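Local structure of uncharacterized oxidoreductase yvaA (Bacillus subtilis subsp. subtilis, 3GDO) at residues 5-10 with 30-35. The protein catalyses the reversible NADPH-dependent reduction of scyllo-inosose to scyllo-inositol and cannot use NADH in its place. Sequence-based numbering, arbitrary orientation.
Sequences TIKVGI and EYQISK
Ile6 pairs with Tyr31, Lys7 with Gln32 and Val8 with Ile33 in parallel register, and a beta bulge then brings Gly9 opposite Lys35, the strand axes running at 44°. Hydrogen bonds from Ile6 N to Glu30 O, Gln32 N to Ile6 O and Val8 N to Gln32 O hold the regular part. At the bulge Val8 O accepts from both Ser34 N (2.8 Å) and the more distant Lys35 N (3.3 Å), each donor in the carbonyl plane; beyond it Ile10 N bonds to Lys35 O. In Val8, CG1 stands anti to the backbone N (chi1 179°); CG2, the other branch, meets the Tyr31 ring edge at CD1 (3.5 Å), while Ile6 lies alongside Tyr31. Further on, Ile10 CD1 reaches Ile33 CG2 (4.0 Å). Just before the strand, Thr5 OG1 sits 3.7 Å from Gln32 CB; on the Lys7 and Gln32 face, Lys7 bends at chi2 and chi4, its NZ donating hydrogen bonds to Thr5 OG1 (3.0 Å) and, from above the carbonyl plane, Thr5 O. With helix 15-26 between them, the strands make up the first beta-alpha-beta unit of the Rossmann domain, and Ile10 touches the probable GxGxxG dinucleotide-binding motif. Helix 303-315 covers Ile6 and Tyr31, whose OH bonds to Tyr306 O; strands 68-71 and 52-54 flank 6-11 and 31-37 respectively.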
loop_
_atom_site.group_PDB
_atom_site.type_symbol
_atom_site.label_atom_id
_atom_site.label_comp_id
_atom_site.label_asym_id
_atom_site.label_seq_id
_atom_site.Cartn_x
_atom_site.Cartn_y
_atom_site.Cartn_z
ATOM N N THR B 5 -35.193 -25.875 -18.994
ATOM C CA THR B 5 -34.845 -24.974 -17.891
ATOM C C THR B 5 -34.249 -25.759 -16.742
ATOM O O THR B 5 -34.682 -26.875 -16.422
ATOM C CB THR B 5 -36.040 -24.119 -17.374
ATOM O OG1 THR B 5 -37.140 -24.973 -17.010
ATOM C CG2 THR B 5 -36.488 -23.136 -18.417
ATOM N N ILE B 6 -33.236 -25.170 -16.125
ATOM C CA ILE B 6 -32.613 -25.770 -14.964
ATOM C C ILE B 6 -33.486 -25.410 -13.772
ATOM O O ILE B 6 -33.765 -24.221 -13.538
ATOM C CB ILE B 6 -31.145 -25.261 -14.809
ATOM C CG1 ILE B 6 -30.321 -25.689 -16.044
ATOM C CG2 ILE B 6 -30.526 -25.766 -13.523
ATOM C CD1 ILE B 6 -28.914 -25.189 -16.068
ATOM N N LYS B 7 -33.928 -26.435 -13.045
ATOM C CA LYS B 7 -34.838 -26.275 -11.916
ATOM C C LYS B 7 -34.021 -25.951 -10.692
ATOM O O LYS B 7 -33.224 -26.755 -10.240
ATOM C CB LYS B 7 -35.682 -27.559 -11.650
ATOM C CG LYS B 7 -36.513 -28.092 -12.833
ATOM C CD LYS B 7 -37.257 -26.964 -13.538
ATOM C CE LYS B 7 -38.158 -27.524 -14.664
ATOM N NZ LYS B 7 -37.390 -27.707 -15.923
ATOM N N VAL B 8 -34.273 -24.783 -10.126
ATOM C CA VAL B 8 -33.449 -24.281 -9.018
ATOM C C VAL B 8 -34.205 -24.297 -7.704
ATOM O O VAL B 8 -35.375 -23.946 -7.663
ATOM C CB VAL B 8 -32.981 -22.835 -9.329
ATOM C CG1 VAL B 8 -32.120 -22.247 -8.180
ATOM C CG2 VAL B 8 -32.261 -22.809 -10.689
ATOM N N GLY B 9 -33.516 -24.712 -6.645
ATOM C CA GLY B 9 -33.954 -24.478 -5.269
ATOM C C GLY B 9 -32.998 -23.505 -4.570
ATOM O O GLY B 9 -31.765 -23.705 -4.589
ATOM N N ILE B 10 -33.545 -22.432 -3.987
ATOM C CA ILE B 10 -32.726 -21.446 -3.241
ATOM C C ILE B 10 -32.846 -21.609 -1.732
ATOM O O ILE B 10 -33.945 -21.550 -1.174
ATOM C CB ILE B 10 -33.053 -19.993 -3.617
ATOM C CG1 ILE B 10 -32.954 -19.803 -5.122
ATOM C CG2 ILE B 10 -32.107 -18.997 -2.856
ATOM C CD1 ILE B 10 -33.509 -18.468 -5.620
ATOM N N GLU B 30 -32.509 -19.764 -19.166
ATOM C CA GLU B 30 -31.908 -21.042 -18.840
ATOM C C GLU B 30 -32.377 -21.618 -17.496
ATOM O O GLU B 30 -32.101 -22.784 -17.179
ATOM C CB GLU B 30 -30.377 -20.915 -18.772
ATOM C CG GLU B 30 -29.683 -20.522 -20.057
ATOM C CD GLU B 30 -29.383 -19.041 -20.116
ATOM O OE1 GLU B 30 -30.328 -18.223 -19.967
ATOM O OE2 GLU B 30 -28.199 -18.698 -20.321
ATOM N N TYR B 31 -33.024 -20.794 -16.669
ATOM C CA TYR B 31 -33.325 -21.177 -15.271
ATOM C C TYR B 31 -34.797 -21.089 -14.919
ATOM O O TYR B 31 -35.519 -20.253 -15.449
ATOM C CB TYR B 31 -32.551 -20.293 -14.271
ATOM C CG TYR B 31 -31.065 -20.571 -14.259
ATOM C CD1 TYR B 31 -30.552 -21.637 -13.533
ATOM C CD2 TYR B 31 -30.188 -19.797 -15.020
ATOM C CE1 TYR B 31 -29.203 -21.907 -13.531
ATOM C CE2 TYR B 31 -28.831 -20.052 -15.032
ATOM C CZ TYR B 31 -28.335 -21.107 -14.267
ATOM O OH TYR B 31 -26.978 -21.409 -14.261
ATOM N N GLN B 32 -35.216 -21.964 -14.016
ATOM C CA GLN B 32 -36.519 -21.864 -13.401
ATOM C C GLN B 32 -36.333 -21.935 -11.898
ATOM O O GLN B 32 -35.818 -22.937 -11.367
ATOM C CB GLN B 32 -37.444 -23.011 -13.869
ATOM C CG GLN B 32 -38.885 -22.893 -13.358
ATOM C CD GLN B 32 -39.467 -21.520 -13.664
ATOM O OE1 GLN B 32 -39.654 -21.153 -14.824
ATOM N NE2 GLN B 32 -39.734 -20.747 -12.617
ATOM N N ILE B 33 -36.749 -20.882 -11.203
ATOM C CA ILE B 33 -36.727 -20.923 -9.746
ATOM C C ILE B 33 -37.954 -21.698 -9.300
ATOM O O ILE B 33 -39.055 -21.211 -9.468
ATOM C CB ILE B 33 -36.733 -19.516 -9.105
ATOM C CG1 ILE B 33 -35.440 -18.749 -9.446
ATOM C CG2 ILE B 33 -36.783 -19.645 -7.601
ATOM C CD1 ILE B 33 -35.561 -17.827 -10.660
ATOM N N SER B 34 -37.767 -22.894 -8.752
ATOM C CA SER B 34 -38.899 -23.762 -8.376
ATOM C C SER B 34 -39.243 -23.681 -6.903
ATOM O O SER B 34 -40.420 -23.577 -6.535
ATOM C CB SER B 34 -38.637 -25.230 -8.740
ATOM O OG SER B 34 -38.538 -25.355 -10.148
ATOM N N LYS B 35 -38.223 -23.769 -6.059
ATOM C CA LYS B 35 -38.447 -23.766 -4.624
ATOM C C LYS B 35 -37.471 -22.829 -3.892
ATOM O O LYS B 35 -36.329 -22.614 -4.330
ATOM C CB LYS B 35 -38.321 -25.170 -4.081
ATOM C CG LYS B 35 -39.425 -26.133 -4.588
ATOM C CD LYS B 35 -39.381 -27.447 -3.837
ATOM C CE LYS B 35 -40.619 -28.281 -4.192
ATOM N NZ LYS B 35 -40.417 -29.638 -3.604
#